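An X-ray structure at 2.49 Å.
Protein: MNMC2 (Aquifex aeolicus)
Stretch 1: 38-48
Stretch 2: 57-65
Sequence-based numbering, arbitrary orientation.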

ATOM      1  N   ALA A  38       6.939   9.510  12.408  1.00 32.66           N
ATOM      2  CA  ALA A  38       6.169   8.435  12.986  1.00 30.96           C
ATOM      3  C   ALA A  38       4.714   8.733  13.098  1.00 29.71           C
ATOM      4  O   ALA A  38       4.311   9.839  13.031  1.00 34.02           O
ATOM      5  CB  ALA A  38       6.729   8.027  14.326  1.00 29.09           C
ATOM      6  N   TYR A  39       3.932   7.705  13.259  1.00 29.16           N
ATOM      7  CA  TYR A  39       2.515   7.847  13.461  1.00 31.83           C
ATOM      8  C   TYR A  39       2.108   8.087  14.905  1.00 35.63           C
ATOM      9  O   TYR A  39       2.926   8.397  15.734  1.00 34.28           O
ATOM     10  CB  TYR A  39       1.757   6.690  12.841  1.00 34.52           C
ATOM     11  CG  TYR A  39       1.845   5.407  13.569  1.00 33.35           C
ATOM     12  CD1 TYR A  39       1.110   4.347  13.179  1.00 36.84           C
ATOM     13  CD2 TYR A  39       2.664   5.262  14.629  1.00 33.94           C
ATOM     14  CE1 TYR A  39       1.186   3.160  13.832  1.00 37.91           C
ATOM     15  CE2 TYR A  39       2.741   4.092  15.294  1.00 37.50           C
ATOM     16  CZ  TYR A  39       1.998   3.043  14.881  1.00 41.31           C
ATOM     17  OH  TYR A  39       2.056   1.869  15.534  1.00 45.60           O
ATOM     18  N   ASN A  40       0.828   8.017  15.186  1.00 29.52           N
ATOM     19  CA  ASN A  40       0.370   8.242  16.514  1.00 30.11           C
ATOM     20  C   ASN A  40      -0.106   6.988  17.221  1.00 34.95           C
ATOM     21  O   ASN A  40      -1.263   6.716  17.252  1.00 33.28           O
ATOM     22  CB  ASN A  40      -0.761   9.249  16.481  1.00 28.81           C
ATOM     23  CG  ASN A  40      -0.691  10.178  15.311  1.00 30.96           C
ATOM     24  OD1 ASN A  40       0.201  10.953  15.196  1.00 38.44           O
ATOM     25  ND2 ASN A  40      -1.669  10.132  14.487  1.00 29.61           N
ATOM     26  N   PRO A  41       0.798   6.314  17.902  1.00 39.40           N
ATOM     27  CA  PRO A  41       0.567   5.052  18.590  1.00 45.48           C
ATOM     28  C   PRO A  41      -0.458   5.142  19.698  1.00 49.17           C
ATOM     29  O   PRO A  41      -1.101   4.186  19.994  1.00 53.23           O
ATOM     30  CB  PRO A  41       1.921   4.750  19.203  1.00 43.03           C
ATOM     31  CG  PRO A  41       2.853   5.725  18.616  1.00 47.02           C
ATOM     32  CD  PRO A  41       2.047   6.918  18.332  1.00 41.46           C
ATOM     33  N   GLU A  42      -0.558   6.284  20.333  1.00 55.59           N
ATOM     34  CA  GLU A  42      -1.569   6.521  21.334  1.00 61.40           C
ATOM     35  C   GLU A  42      -3.005   6.532  20.816  1.00 63.86           C
ATOM     36  O   GLU A  42      -3.894   6.101  21.495  1.00 71.37           O
ATOM     37  CB  GLU A  42      -1.232   7.761  22.154  1.00 67.24           C
ATOM     38  CG  GLU A  42      -1.306   9.079  21.393  1.00 80.41           C
ATOM     39  CD  GLU A  42      -0.239   9.248  20.326  1.00 83.76           C
ATOM     40  OE1 GLU A  42      -0.370  10.158  19.515  1.00 76.95           O
ATOM     41  OE2 GLU A  42       0.717   8.490  20.305  1.00 77.31           O
ATOM     42  N   GLU A  43      -3.220   7.056  19.624  1.00 60.09           N
ATOM     43  CA  GLU A  43      -4.536   7.121  19.013  1.00 55.49           C
ATOM     44  C   GLU A  43      -5.058   5.853  18.365  1.00 48.31           C
ATOM     45  O   GLU A  43      -4.327   4.948  18.094  1.00 39.53           O
ATOM     46  CB  GLU A  43      -4.564   8.238  18.006  1.00 59.38           C
ATOM     47  CG  GLU A  43      -3.975   9.519  18.510  1.00 67.32           C
ATOM     48  CD  GLU A  43      -4.820  10.134  19.588  1.00 78.06           C
ATOM     49  OE1 GLU A  43      -5.892   9.593  19.859  1.00 86.63           O
ATOM     50  OE2 GLU A  43      -4.425  11.154  20.166  1.00 87.43           O
ATOM     51  N   SER A  44      -6.363   5.817  18.171  1.00 43.65           N
ATOM     52  CA  SER A  44      -7.053   4.781  17.434  1.00 41.80           C
ATOM     53  C   SER A  44      -8.376   5.293  16.955  1.00 36.53           C
ATOM     54  O   SER A  44      -8.756   6.350  17.301  1.00 37.46           O
ATOM     55  CB  SER A  44      -7.236   3.522  18.256  1.00 44.12           C
ATOM     56  OG  SER A  44      -7.892   3.801  19.453  1.00 57.67           O
ATOM     57  N   GLY A  45      -9.074   4.525  16.152  1.00 38.66           N
ATOM     58  CA  GLY A  45     -10.354   4.931  15.638  1.00 36.23           C
ATOM     59  C   GLY A  45     -10.335   5.683  14.343  1.00 39.68           C
ATOM     60  O   GLY A  45      -9.312   5.897  13.778  1.00 42.18           O
ATOM     61  N   GLN A  46     -11.501   6.053  13.856  1.00 41.00           N
ATOM     62  CA  GLN A  46     -11.607   6.703  12.573  1.00 42.92           C
ATOM     63  C   GLN A  46     -12.579   7.842  12.632  1.00 45.20           C
ATOM     64  O   GLN A  46     -13.464   7.855  13.425  1.00 46.70           O
ATOM     65  CB  GLN A  46     -12.064   5.719  11.522  1.00 38.27           C
ATOM     66  CG  GLN A  46     -11.129   4.572  11.277  1.00 37.62           C
ATOM     67  CD  GLN A  46     -11.375   3.438  12.210  1.00 44.56           C
ATOM     68  OE1 GLN A  46     -12.492   3.086  12.474  1.00 37.80           O
ATOM     69  NE2 GLN A  46     -10.326   2.874  12.729  1.00 45.56           N
ATOM     70  N   GLU A  47     -12.390   8.805  11.762  1.00 50.89           N
ATOM     71  CA  GLU A  47     -13.241   9.962  11.670  1.00 51.62           C
ATOM     72  C   GLU A  47     -13.689  10.117  10.266  1.00 50.15           C
ATOM     73  O   GLU A  47     -12.912   9.945   9.366  1.00 52.34           O
ATOM     74  CB  GLU A  47     -12.437  11.183  11.990  1.00 54.08           C
ATOM     75  CG  GLU A  47     -12.826  11.890  13.243  1.00 69.24           C
ATOM     76  CD  GLU A  47     -11.760  12.847  13.668  1.00 80.02           C
ATOM     77  OE1 GLU A  47     -11.500  13.810  12.920  1.00 78.82           O
ATOM     78  OE2 GLU A  47     -11.190  12.625  14.741  1.00 84.89           O
ATOM     79  N   ILE A  48     -14.945  10.448  10.075  1.00 45.28           N
ATOM     80  CA  ILE A  48     -15.482  10.616   8.753  1.00 46.22           C
ATOM     81  C   ILE A  48     -15.026  11.905   8.075  1.00 41.65           C
ATOM     82  O   ILE A  48     -14.948  12.912   8.704  1.00 47.05           O
ATOM     83  CB  ILE A  48     -17.006  10.512   8.798  1.00 50.50           C
ATOM     84  CG1 ILE A  48     -17.453   9.353   7.955  1.00 56.40           C
ATOM     85  CG2 ILE A  48     -17.648  11.752   8.264  1.00 46.89           C
ATOM     86  CD1 ILE A  48     -17.520   9.688   6.497  1.00 58.30           C
ATOM     87  N   THR A  57     -14.443   9.295   2.850  1.00 42.86           N
ATOM     88  CA  THR A  57     -13.320   8.533   3.296  1.00 38.30           C
ATOM     89  C   THR A  57     -13.318   8.676   4.797  1.00 40.94           C
ATOM     90  O   THR A  57     -14.076   9.423   5.338  1.00 37.42           O
ATOM     91  CB  THR A  57     -12.036   9.098   2.709  1.00 37.51           C
ATOM     92  OG1 THR A  57     -10.996   8.168   2.861  1.00 38.45           O
ATOM     93  CG2 THR A  57     -11.661  10.324   3.390  1.00 36.37           C
ATOM     94  N   LEU A  58     -12.449   7.963   5.466  1.00 39.07           N
ATOM     95  CA  LEU A  58     -12.291   8.147   6.865  1.00 37.48           C
ATOM     96  C   LEU A  58     -10.875   8.540   7.096  1.00 38.83           C
ATOM     97  O   LEU A  58     -10.022   8.242   6.316  1.00 34.33           O
ATOM     98  CB  LEU A  58     -12.552   6.859   7.602  1.00 36.67           C
ATOM     99  CG  LEU A  58     -13.857   6.169   7.317  1.00 40.13           C
ATOM    100  CD1 LEU A  58     -13.843   4.798   7.929  1.00 36.26           C
ATOM    101  CD2 LEU A  58     -14.986   6.978   7.866  1.00 36.44           C
ATOM    102  N   ILE A  59     -10.637   9.199   8.209  1.00 38.37           N
ATOM    103  CA  ILE A  59      -9.300   9.453   8.657  1.00 38.93           C
ATOM    104  C   ILE A  59      -9.001   8.436   9.700  1.00 38.02           C
ATOM    105  O   ILE A  59      -9.795   8.230  10.563  1.00 43.61           O
ATOM    106  CB  ILE A  59      -9.150  10.802   9.333  1.00 42.74           C
ATOM    107  CG1 ILE A  59      -9.696  11.912   8.468  1.00 42.43           C
ATOM    108  CG2 ILE A  59      -7.703  11.065   9.630  1.00 39.19           C
ATOM    109  CD1 ILE A  59      -8.818  12.267   7.312  1.00 48.91           C
ATOM    110  N   HIS A  60      -7.852   7.799   9.617  1.00 32.87           N
ATOM    111  CA  HIS A  60      -7.439   6.886  10.641  1.00 34.58           C
ATOM    112  C   HIS A  60      -6.568   7.614  11.617  1.00 39.37           C
ATOM    113  O   HIS A  60      -5.535   8.151  11.264  1.00 36.91           O
ATOM    114  CB  HIS A  60      -6.730   5.698  10.028  1.00 31.10           C
ATOM    115  CG  HIS A  60      -6.656   4.503  10.918  1.00 32.27           C
ATOM    116  ND1 HIS A  60      -6.076   4.530  12.095  1.00 36.04           N
ATOM    117  CD2 HIS A  60      -7.099   3.229  10.749  1.00 31.15           C
ATOM    118  CE1 HIS A  60      -6.146   3.349  12.655  1.00 28.20           C
ATOM    119  NE2 HIS A  60      -6.775   2.554  11.838  1.00 30.64           N
ATOM    120  N   LYS A  61      -7.021   7.671  12.857  1.00 42.19           N
ATOM    121  CA  LYS A  61      -6.387   8.388  13.938  1.00 38.38           C
ATOM    122  C   LYS A  61      -5.024   7.899  14.362  1.00 36.31           C
ATOM    123  O   LYS A  61      -4.209   8.673  14.736  1.00 36.84           O
ATOM    124  CB  LYS A  61      -7.322   8.436  15.129  1.00 45.36           C
ATOM    125  CG  LYS A  61      -8.308   9.569  15.091  1.00 49.08           C
ATOM    126  CD  LYS A  61      -9.667   9.144  15.584  1.00 62.74           C
ATOM    127  CE  LYS A  61      -9.869   9.447  17.057  1.00 65.44           C
ATOM    128  NZ  LYS A  61     -11.303   9.330  17.417  1.00 71.65           N
ATOM    129  N   THR A  62      -4.816   6.602  14.344  1.00 35.73           N
ATOM    130  CA  THR A  62      -3.520   6.030  14.567  1.00 33.63           C
ATOM    131  C   THR A  62      -2.478   6.375  13.519  1.00 35.19           C
ATOM    132  O   THR A  62      -1.381   6.726  13.829  1.00 29.51           O
ATOM    133  CB  THR A  62      -3.640   4.511  14.655  1.00 33.50           C
ATOM    134  OG1 THR A  62      -4.615   4.194  15.611  1.00 34.80           O
ATOM    135  CG2 THR A  62      -2.400   3.917  15.106  1.00 26.56           C
ATOM    136  N   TYR A  63      -2.824   6.204  12.269  1.00 33.60           N
ATOM    137  CA  TYR A  63      -1.930   6.504  11.195  1.00 34.54           C
ATOM    138  C   TYR A  63      -1.895   7.955  10.838  1.00 37.30           C
ATOM    139  O   TYR A  63      -0.976   8.425  10.235  1.00 38.88           O
ATOM    140  CB  TYR A  63      -2.342   5.711  10.006  1.00 32.84           C
ATOM    141  CG  TYR A  63      -2.193   4.268  10.236  1.00 35.25           C
ATOM    142  CD1 TYR A  63      -3.265   3.487  10.557  1.00 33.65           C
ATOM    143  CD2 TYR A  63      -0.974   3.680  10.129  1.00 32.42           C
ATOM    144  CE1 TYR A  63      -3.119   2.157  10.766  1.00 34.23           C
ATOM    145  CE2 TYR A  63      -0.826   2.364  10.338  1.00 34.45           C
ATOM    146  CZ  TYR A  63      -1.902   1.613  10.640  1.00 37.76           C
ATOM    147  OH  TYR A  63      -1.721   0.305  10.839  1.00 40.24           O
ATOM    148  N   GLY A  64      -2.920   8.658  11.246  1.00 35.52           N
ATOM    149  CA  GLY A  64      -3.086  10.041  10.923  1.00 33.60           C
ATOM    150  C   GLY A  64      -3.261  10.352   9.472  1.00 38.48           C
ATOM    151  O   GLY A  64      -2.773  11.334   9.003  1.00 32.72           O
ATOM    152  N   GLU A  65      -3.986   9.489   8.793  1.00 32.81           N
ATOM    153  CA  GLU A  65      -4.184   9.583   7.387  1.00 37.68           C
ATOM    154  C   GLU A  65      -5.551   9.199   6.935  1.00 34.50           C
ATOM    155  O   GLU A  65      -6.190   8.412   7.542  1.00 36.27           O
ATOM    156  CB  GLU A  65      -3.189   8.694   6.699  1.00 42.36           C
ATOM    157  CG  GLU A  65      -1.789   8.991   7.115  1.00 47.77           C
ATOM    158  CD  GLU A  65      -0.809   8.671   6.053  1.00 52.90           C
ATOM    159  OE1 GLU A  65      -1.068   7.730   5.328  1.00 51.11           O
ATOM    160  OE2 GLU A  65       0.204   9.363   5.952  1.00 56.09           O
TER
HETATM  161  O   HOH W   1     -11.771   6.983  18.507  1.00 30.00           O

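The most unusual feature of this contact is the way side chains extend a short antiparallel ladder into a region where neither segment is a strand. Thr-62 OG1 donates to Glu-43 O at 2.6 Å, a short bond, while Asn-40 binds two successive carbonyls: its backbone N donates to Thr-62 O at 2.9 Å, and its side-chain ND2 to Lys-61 O, also at 2.9 Å. Threonine suits its place because its short side chain carries a hydroxyl that can donate to a backbone carbonyl close at hand. Residues 61-63 have helical backbone angles without the regular bonds, and the carbonyls of Lys-61 and Thr-62 accept from Asn-40. Asparagine suits this place because its short amide carries a donor close to its own backbone N. Its CA-to-CB bond points sideways, yet the amide end comes nearer. Asn-40 also opens a type I turn that ends at Glu-43, closed by a weak bond from Glu-43 N to Asn-40 O (3.1 Å), and Glu-43, the last residue of the turn, offers its O to Thr-62 OG1.

The ladder itself is antiparallel, its strand directions 146° apart. Glu-47 and Ile-59 form its hydrogen-bonded pair, with Glu-47 N to Ile-59 O at 2.9 Å and Ile-59 N to Glu-47 O at 2.7 Å. Just beyond the strand, Lys-61 N donates to Gly-45 O at 3.0 Å. Glycine fits at 45 because, at its backbone angles, a CB would be jammed against the preceding carbonyl oxygen. At Gly-64 the positive phi likewise favours glycine, and an ideal CB there would lie a tight 3.1 Å from Asn-40 ND2.

Gln-46, Ile-48, Leu-58 and His-60 share one face of the sheet. Ile-48 CG1 packs 3.4 Å from Leu-58 CD2, an apolar contact well served by branched aliphatic chains. Gln-46 NE2 lies over one face of the His-60 ring, 3.7 Å from His-60 NE2; both nitrogens are hydrogen-bonded elsewhere in the structure.

Lys-61 has the largest area covered by the opposite segment. Its long chain passes Ser-44 and Gly-45, and a water accepts from Lys-61 NZ at 2.6 Å and donates weakly to Ser-44 O at 3.3 Å, linking the two segments. Glu-47 OE2 lies 4.2 Å from Lys-61 NZ, so the opposite charges are near each other but do not form a salt bridge.

At the far end, Tyr-39 CD1 meets Tyr-63 CD2 at 3.8 Å. The ring planes meet obliquely, at 59°, and these broad aromatic side chains provide apolar surface beside the polar network around Asn-40.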